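Local coordinates for protein thiamin pyrophosphokinase (Saccharomyces cerevisiae, PDB 1IG0) that transfers a pyrophosphate group from ATP to thiamine, making the cofactor thiamine diphosphate and AMP, and works as a homodimer, at residues T125-T128 and K129-L133; N170-T173 and E174-F178; I203-L206 and Y207-E211. All blocks are in the same frame, centred on the assembly; numbering follows the deposited sequence.

Contact 1: T125-T128 and K129-L133. With VIB (3-(4-amino-2-methyl-pyrimidin-5-ylmethyl)-5-(2-hydroxy-ethyl)-4-methyl-thiazol-3-ium), chain D.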
loop_
_atom_site.group_PDB
_atom_site.type_symbol
_atom_site.label_atom_id
_atom_site.label_comp_id
_atom_site.label_asym_id
_atom_site.label_seq_id
_atom_site.Cartn_x
_atom_site.Cartn_y
_atom_site.Cartn_z
ATOM N N THR B 125 6.124 5.546 -16.095
ATOM C CA THR B 125 5.037 4.616 -15.819
ATOM C C THR B 125 3.837 4.950 -16.692
ATOM O O THR B 125 3.776 6.023 -17.295
ATOM C CB THR B 125 4.603 4.708 -14.351
ATOM O OG1 THR B 125 4.132 6.036 -14.082
ATOM C CG2 THR B 125 5.780 4.383 -13.427
ATOM N N ASP B 126 2.886 4.027 -16.774
ATOM C CA ASP B 126 1.689 4.277 -17.558
ATOM C C ASP B 126 0.934 5.418 -16.888
ATOM O O ASP B 126 0.252 6.197 -17.551
ATOM C CB ASP B 126 0.802 3.034 -17.617
ATOM C CG ASP B 126 1.393 1.934 -18.477
ATOM O OD1 ASP B 126 1.931 2.245 -19.560
ATOM O OD2 ASP B 126 1.305 0.756 -18.075
ATOM N N PHE B 127 1.067 5.515 -15.568
ATOM C CA PHE B 127 0.402 6.566 -14.809
ATOM C C PHE B 127 0.897 7.930 -15.290
ATOM O O PHE B 127 0.099 8.818 -15.590
ATOM C CB PHE B 127 0.690 6.400 -13.312
ATOM C CG PHE B 127 -0.332 7.050 -12.418
ATOM C CD1 PHE B 127 -0.943 6.321 -11.401
ATOM C CD2 PHE B 127 -0.690 8.383 -12.591
ATOM C CE1 PHE B 127 -1.894 6.909 -10.572
ATOM C CE2 PHE B 127 -1.641 8.980 -11.766
ATOM C CZ PHE B 127 -2.244 8.242 -10.755
ATOM N N THR B 128 2.214 8.092 -15.367
ATOM C CA THR B 128 2.792 9.353 -15.822
ATOM C C THR B 128 2.382 9.632 -17.262
ATOM O O THR B 128 2.129 10.778 -17.629
ATOM C CB THR B 128 4.329 9.336 -15.726
ATOM O OG1 THR B 128 4.716 9.221 -14.352
ATOM C CG2 THR B 128 4.916 10.619 -16.303
ATOM N N LYS B 129 2.317 8.586 -18.079
ATOM C CA LYS B 129 1.910 8.742 -19.471
ATOM C C LYS B 129 0.475 9.272 -19.513
ATOM O O LYS B 129 0.128 10.116 -20.344
ATOM C CB LYS B 129 1.984 7.397 -20.202
ATOM C CG LYS B 129 3.394 6.851 -20.406
ATOM C CD LYS B 129 3.360 5.523 -21.150
ATOM C CE LYS B 129 4.759 5.033 -21.497
ATOM N NZ LYS B 129 5.590 4.733 -20.297
ATOM N N CYS B 130 -0.353 8.777 -18.598
ATOM C CA CYS B 130 -1.748 9.186 -18.525
ATOM C C CYS B 130 -1.944 10.628 -18.078
ATOM O O CYS B 130 -2.662 11.383 -18.730
ATOM C CB CYS B 130 -2.528 8.253 -17.594
ATOM S SG CYS B 130 -2.800 6.596 -18.261
ATOM N N VAL B 131 -1.317 11.020 -16.972
ATOM C CA VAL B 131 -1.476 12.386 -16.484
ATOM C C VAL B 131 -0.917 13.415 -17.466
ATOM O O VAL B 131 -1.456 14.517 -17.590
ATOM C CB VAL B 131 -0.823 12.581 -15.092
ATOM C CG1 VAL B 131 -1.585 11.772 -14.047
ATOM C CG2 VAL B 131 0.630 12.162 -15.129
ATOM N N ASN B 132 0.162 13.067 -18.161
ATOM C CA ASN B 132 0.728 13.979 -19.150
ATOM C C ASN B 132 -0.314 14.147 -20.251
ATOM O O ASN B 132 -0.575 15.256 -20.715
ATOM C CB ASN B 132 2.016 13.412 -19.757
ATOM C CG ASN B 132 3.229 13.623 -18.869
ATOM O OD1 ASN B 132 4.349 13.261 -19.236
ATOM N ND2 ASN B 132 3.015 14.211 -17.698
ATOM N N LEU B 133 -0.902 13.027 -20.662
ATOM C CA LEU B 133 -1.930 13.011 -21.696
ATOM C C LEU B 133 -3.144 13.822 -21.261
ATOM O O LEU B 133 -3.672 14.628 -22.026
ATOM C CB LEU B 133 -2.363 11.572 -21.980
ATOM C CG LEU B 133 -3.639 11.390 -22.807
ATOM C CD1 LEU B 133 -3.436 11.953 -24.205
ATOM C CD2 LEU B 133 -3.995 9.910 -22.870
HETATM C CM2 VIB D . 15.909 3.125 -11.932
HETATM N N4A VIB D . 13.614 2.552 -16.288
HETATM C CM4 VIB D . 9.786 -0.896 -16.816
HETATM O O1 VIB D . 5.808 1.421 -15.229
HETATM C C7 VIB D . 6.175 0.328 -16.071
HETATM C C6 VIB D . 7.239 0.798 -17.093
HETATM C C2 VIB D . 10.257 2.232 -15.090
HETATM S S1 VIB D . 8.623 2.825 -15.513
HETATM C C5 VIB D . 8.495 1.229 -16.344
HETATM C C4 VIB D . 9.627 0.493 -16.209
HETATM N N3 VIB D . 10.541 1.084 -15.527
HETATM C C7A VIB D . 11.873 0.476 -15.240
HETATM C C4A VIB D . 13.754 2.171 -14.939
HETATM N N3A VIB D . 14.724 2.808 -14.137
HETATM C C2A VIB D . 14.877 2.445 -12.789
HETATM N N1A VIB D . 14.056 1.442 -12.245
HETATM C C6A VIB D . 13.084 0.802 -13.041
HETATM C C5A VIB D . 12.926 1.162 -14.391
#
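Thr125 and Lys129 meet at the start of helix 126-139, just where the bound thiamine touches the first of them. Thr125 CA lies 3.3 Å from O1, the hydroxyl oxygen of the thiamine, and Thr125 CG2 comes within 3.5 Å of the same O1. Gln122 O of this chain and Ser285 OG of the second subunit are hydrogen-bonded to the ligand.

The torsion that leaves CG2 beside the backbone N sets Thr125 OG1 between the backbone N and the carbonyl carbon (chi1 61°). From there Thr125 OG1 accepts Thr128 N over 3.1 Å in a nearly straight bond (165°), serving an amide that has no earlier helical carbonyl. Threonine thus offers a cap on one branch and a methyl for the ligand on the other.

Lys129 N donates to Thr125 O over 3.1 Å and closes the first turn. The lysine chain then runs back along this carbonyl, with Lys129 CG 3.2 Å from Thr125 O. A bend at the last torsion (chi4 64°) turns the ammonium aside, and it is held by Ser124 OG and Thr121 O. Asp126 reaches toward this chain, but its OD1 stays 4.5 Å from Lys129 NZ, probably attracting it yet too far for a salt bridge.

On another side of the helix, the CG1 methyl of Val131 lies in the plane of the Phe127 ring, at the edge, 3.6 Å from Phe127 CE2. The Phe127 side chain also touches His201, Ser202 and Gln205 of helix 196-212. Asn132 lies alongside Thr128, pointing the same way, and its OD1 is bound by His166. A threonine N-cap here brings a helix start to a thiamine pocket built from both subunits.

Contact 2: N170-T173 and E174-F178; sequences NTMT and ESLVF
Glu174, near the C-terminal end of helix 164-175, has its backbone N shared between two carbonyls: it donates to Thr171 O over 3.2 Å and, weakly, to Asn170 O. The donor sits well above the carbonyl plane of Thr171, as happens when a helix tightens from i-4 toward i-3 bonding. The Glu174 side chain, extended beyond CG, runs back along the helix, and a water donates to its OE2 while also bonding Thr171 OG1, which is tied in addition to Thr167 O. Ser175 follows, its N donating to Met172 O at 2.9 Å, again an i-3 bond. A second water links Ser175 OG with Thr171 O, donating to Thr171 O over 2.6 Å; a small hydroxyl suits this solvent-facing end. Leu176 N gives a weak bond to Thr173 O. Leu176 CD2 meets Met172 CE at 4.1 Å; the flexible, unbranched methionine can bend its methyl round (chi3 74°) to the leucine while both lie against helix 126-139. Phe178 then folds its ring back so that Thr173 CG2 lies in the ring plane at the edge, 3.6 Å from Phe178 CZ, and its flat ring also suits the edge-to-face packing with Tyr215. The chemistry implies a divided surface: waters serve the polar atoms of Thr171, Glu174 and Ser175 beside bent, partly weak backbone bonds, while Met172 meets Leu176 and Thr173 meets Phe178 through apolar ends.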
loop_
_atom_site.group_PDB
_atom_site.type_symbol
_atom_site.label_atom_id
_atom_site.label_comp_id
_atom_site.label_asym_id
_atom_site.label_seq_id
_atom_site.Cartn_x
_atom_site.Cartn_y
_atom_site.Cartn_z
ATOM N N ASN B 170 6.026 18.446 -21.830
ATOM C CA ASN B 170 7.094 19.325 -21.366
ATOM C C ASN B 170 7.074 20.664 -22.095
ATOM O O ASN B 170 7.214 21.722 -21.477
ATOM C CB ASN B 170 8.456 18.648 -21.563
ATOM C CG ASN B 170 8.739 17.584 -20.515
ATOM O OD1 ASN B 170 9.652 16.770 -20.667
ATOM N ND2 ASN B 170 7.960 17.592 -19.440
ATOM N N THR B 171 6.894 20.614 -23.411
ATOM C CA THR B 171 6.859 21.825 -24.220
ATOM C C THR B 171 5.694 22.712 -23.800
ATOM O O THR B 171 5.860 23.917 -23.619
ATOM C CB THR B 171 6.727 21.494 -25.720
ATOM O OG1 THR B 171 7.878 20.753 -26.144
ATOM C CG2 THR B 171 6.615 22.774 -26.546
ATOM N N MET B 172 4.519 22.112 -23.644
ATOM C CA MET B 172 3.333 22.856 -23.232
ATOM C C MET B 172 3.542 23.517 -21.875
ATOM O O MET B 172 3.271 24.707 -21.700
ATOM C CB MET B 172 2.121 21.924 -23.147
ATOM C CG MET B 172 0.911 22.547 -22.451
ATOM S SD MET B 172 -0.390 21.354 -22.080
ATOM C CE MET B 172 0.363 20.480 -20.697
ATOM N N THR B 173 4.018 22.730 -20.915
ATOM C CA THR B 173 4.255 23.211 -19.561
ATOM C C THR B 173 5.134 24.457 -19.516
ATOM O O THR B 173 5.013 25.271 -18.604
ATOM C CB THR B 173 4.899 22.107 -18.695
ATOM O OG1 THR B 173 4.013 20.982 -18.623
ATOM C CG2 THR B 173 5.176 22.618 -17.286
ATOM N N GLU B 174 6.011 24.608 -20.503
ATOM C CA GLU B 174 6.903 25.764 -20.559
ATOM C C GLU B 174 6.180 27.091 -20.798
ATOM O O GLU B 174 6.638 28.142 -20.348
ATOM C CB GLU B 174 7.962 25.558 -21.645
ATOM C CG GLU B 174 9.080 24.606 -21.249
ATOM C CD GLU B 174 10.046 24.331 -22.384
ATOM O OE1 GLU B 174 11.120 23.748 -22.126
ATOM O OE2 GLU B 174 9.729 24.692 -23.538
ATOM N N SER B 175 5.054 27.042 -21.504
ATOM C CA SER B 175 4.289 28.250 -21.798
ATOM C C SER B 175 2.982 28.290 -21.023
ATOM O O SER B 175 2.138 29.154 -21.256
ATOM C CB SER B 175 3.992 28.338 -23.298
ATOM O OG SER B 175 5.184 28.473 -24.052
ATOM N N LEU B 176 2.823 27.357 -20.095
ATOM C CA LEU B 176 1.611 27.275 -19.295
ATOM C C LEU B 176 1.683 28.177 -18.061
ATOM O O LEU B 176 2.678 28.181 -17.335
ATOM C CB LEU B 176 1.385 25.821 -18.868
ATOM C CG LEU B 176 -0.046 25.312 -18.680
ATOM C CD1 LEU B 176 -0.841 25.521 -19.961
ATOM C CD2 LEU B 176 -0.007 23.835 -18.318
ATOM N N VAL B 177 0.627 28.957 -17.845
ATOM C CA VAL B 177 0.548 29.840 -16.685
ATOM C C VAL B 177 -0.266 29.080 -15.642
ATOM O O VAL B 177 -1.488 29.197 -15.583
ATOM C CB VAL B 177 -0.166 31.167 -17.031
ATOM C CG1 VAL B 177 -0.203 32.075 -15.808
ATOM C CG2 VAL B 177 0.550 31.856 -18.180
ATOM N N PHE B 178 0.429 28.289 -14.831
ATOM C CA PHE B 178 -0.198 27.466 -13.800
ATOM C C PHE B 178 -1.291 28.129 -12.963
ATOM O O PHE B 178 -2.338 27.526 -12.717
ATOM C CB PHE B 178 0.880 26.892 -12.876
ATOM C CG PHE B 178 1.616 25.717 -13.461
ATOM C CD1 PHE B 178 2.178 25.791 -14.733
ATOM C CD2 PHE B 178 1.745 24.533 -12.740
ATOM C CE1 PHE B 178 2.854 24.701 -15.279
ATOM C CE2 PHE B 178 2.421 23.437 -13.278
ATOM C CZ PHE B 178 2.976 23.520 -14.548
HETATM O O HOH W 1 5.762 26.107 -25.097
HETATM O O HOH W 2 10.244 22.734 -25.740
#

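Contact 3: I203-L206 and Y207-E211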
loop_
_atom_site.group_PDB
_atom_site.type_symbol
_atom_site.label_atom_id
_atom_site.label_comp_id
_atom_site.label_asym_id
_atom_site.label_seq_id
_atom_site.Cartn_x
_atom_site.Cartn_y
_atom_site.Cartn_z
ATOM N N ILE B 203 1.333 6.420 -4.903
ATOM C CA ILE B 203 1.476 7.384 -3.822
ATOM C C ILE B 203 2.401 8.532 -4.217
ATOM O O ILE B 203 2.151 9.680 -3.856
ATOM C CB ILE B 203 2.010 6.717 -2.533
ATOM C CG1 ILE B 203 0.992 5.694 -2.018
ATOM C CG2 ILE B 203 2.281 7.775 -1.471
ATOM C CD1 ILE B 203 -0.389 6.266 -1.775
ATOM N N THR B 204 3.465 8.232 -4.957
ATOM C CA THR B 204 4.387 9.284 -5.382
ATOM C C THR B 204 3.654 10.333 -6.219
ATOM O O THR B 204 3.963 11.523 -6.144
ATOM C CB THR B 204 5.565 8.730 -6.222
ATOM O OG1 THR B 204 5.085 8.247 -7.484
ATOM C CG2 THR B 204 6.260 7.606 -5.478
ATOM N N GLN B 205 2.688 9.886 -7.018
ATOM C CA GLN B 205 1.916 10.788 -7.869
ATOM C C GLN B 205 1.233 11.887 -7.059
ATOM O O GLN B 205 1.152 13.033 -7.501
ATOM C CB GLN B 205 0.861 10.004 -8.655
ATOM C CG GLN B 205 1.404 9.131 -9.784
ATOM C CD GLN B 205 1.944 9.938 -10.957
ATOM O OE1 GLN B 205 1.532 11.075 -11.186
ATOM N NE2 GLN B 205 2.853 9.339 -11.721
ATOM N N LEU B 206 0.731 11.538 -5.879
ATOM C CA LEU B 206 0.071 12.522 -5.027
ATOM C C LEU B 206 1.043 13.650 -4.686
ATOM O O LEU B 206 0.678 14.827 -4.702
ATOM C CB LEU B 206 -0.435 11.862 -3.739
ATOM C CG LEU B 206 -1.635 10.923 -3.897
ATOM C CD1 LEU B 206 -1.871 10.154 -2.609
ATOM C CD2 LEU B 206 -2.867 11.731 -4.277
ATOM N N TYR B 207 2.285 13.279 -4.386
ATOM C CA TYR B 207 3.314 14.256 -4.047
ATOM C C TYR B 207 3.838 15.017 -5.264
ATOM O O TYR B 207 3.912 16.247 -5.246
ATOM C CB TYR B 207 4.497 13.579 -3.346
ATOM C CG TYR B 207 4.223 13.103 -1.934
ATOM C CD1 TYR B 207 3.996 11.755 -1.664
ATOM C CD2 TYR B 207 4.218 14.000 -0.862
ATOM C CE1 TYR B 207 3.775 11.306 -0.360
ATOM C CE2 TYR B 207 3.997 13.562 0.446
ATOM C CZ TYR B 207 3.778 12.214 0.690
ATOM O OH TYR B 207 3.576 11.776 1.982
ATOM N N THR B 208 4.200 14.292 -6.320
ATOM C CA THR B 208 4.743 14.924 -7.522
ATOM C C THR B 208 3.771 15.843 -8.260
ATOM O O THR B 208 4.159 16.922 -8.708
ATOM C CB THR B 208 5.289 13.873 -8.518
ATOM O OG1 THR B 208 4.241 12.973 -8.898
ATOM C CG2 THR B 208 6.425 13.089 -7.886
ATOM N N LEU B 209 2.519 15.423 -8.401
ATOM C CA LEU B 209 1.532 16.258 -9.079
ATOM C C LEU B 209 1.308 17.533 -8.276
ATOM O O LEU B 209 1.181 18.619 -8.836
ATOM C CB LEU B 209 0.204 15.513 -9.235
ATOM C CG LEU B 209 0.177 14.354 -10.236
ATOM C CD1 LEU B 209 -1.198 13.700 -10.227
ATOM C CD2 LEU B 209 0.513 14.868 -11.632
ATOM N N SER B 210 1.259 17.388 -6.958
ATOM C CA SER B 210 1.051 18.521 -6.067
ATOM C C SER B 210 2.180 19.538 -6.223
ATOM O O SER B 210 1.977 20.746 -6.079
ATOM C CB SER B 210 0.994 18.034 -4.619
ATOM O OG SER B 210 0.771 19.111 -3.732
ATOM N N GLU B 211 3.370 19.039 -6.535
ATOM C CA GLU B 211 4.540 19.892 -6.695
ATOM C C GLU B 211 4.817 20.389 -8.114
ATOM O O GLU B 211 5.221 21.538 -8.299
ATOM C CB GLU B 211 5.777 19.161 -6.153
ATOM C CG GLU B 211 7.117 19.743 -6.585
ATOM C CD GLU B 211 8.277 19.228 -5.749
ATOM O OE1 GLU B 211 8.316 18.011 -5.457
ATOM O OE2 GLU B 211 9.153 20.044 -5.392
HETATM O O HOH W 3 5.208 10.324 -9.381
HETATM O O HOH W 4 3.588 12.916 -11.648
#
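Thr204 O receives Thr208 N over 2.8 Å in an almost perfectly straight bond (177°). Thr208 OG1 is also 3.1 Å from Thr204 O. The hydroxyl stands between the backbone N and the carbonyl carbon (chi1 59°), which turns it back toward the preceding turn and into a small water network. One water donates to Thr204 OG1, which is hydrogen-bonded to His201 O as well, and bonds Thr208 OG1; a second donates to Gln205 OE1 over 2.8 Å and also bonds Thr208 OG1. A hydroxyl suits this place because its single oxygen can serve both waters. Gln205, bent at chi2 (-70°), curls its amide toward the next turn.

The helix concerned, 196-212, is the crossover of a right-handed beta-alpha-beta unit between the parallel strands 184-189 and 216-221, and it has the sheet on one side and the second subunit on another. Leu209 N donates to Gln205 O at 2.9 Å, and the leucine's CG comes 3.7 Å from Gln205 OE1, the two side chains crossing at a slant, while Leu209 also touches Leu218 of strand 216-221. Cutting Leu209 back to an alanine is likely to open a gap against Leu218 and take away the apolar cover beside Gln205 OE1.

Farther round, Tyr207 lies alongside Ile203, pointing the same way, with Ile203 CG2 4.0 Å from Tyr207 CE1. An aromatic residue is apt at this place, its long flat side chain spanning from the helix to Ile305 and Leu229 on the sheet, while its OH makes a weak bond to Ile256 O. On the dimer side, Val279 of the second subunit packs on both Thr204 and Tyr207.

Contacts 1 and 3 touch directly, their centres 13 Å apart: Thr128 OG1 and Gln205 NE2 are 3.2 Å from each other, a probable hydrogen bond, and Phe127 CD2 packs 3.5 Å from Gln205 CD. The helix that begins at the thiamine pocket is thereby joined to the crossover helix at the dimer interface. Gln205 itself remains about 9 Å, side chain to ligand, from a bound thiamine, so contact 3 stands behind the pocket that contact 1 borders. Contact 2 lies nearer the surface, with its centre 16 Å from that of contact 1 and 18 Å from that of contact 3; it touches neither, although Met172 and Leu176 pack on later residues of helix 126-139.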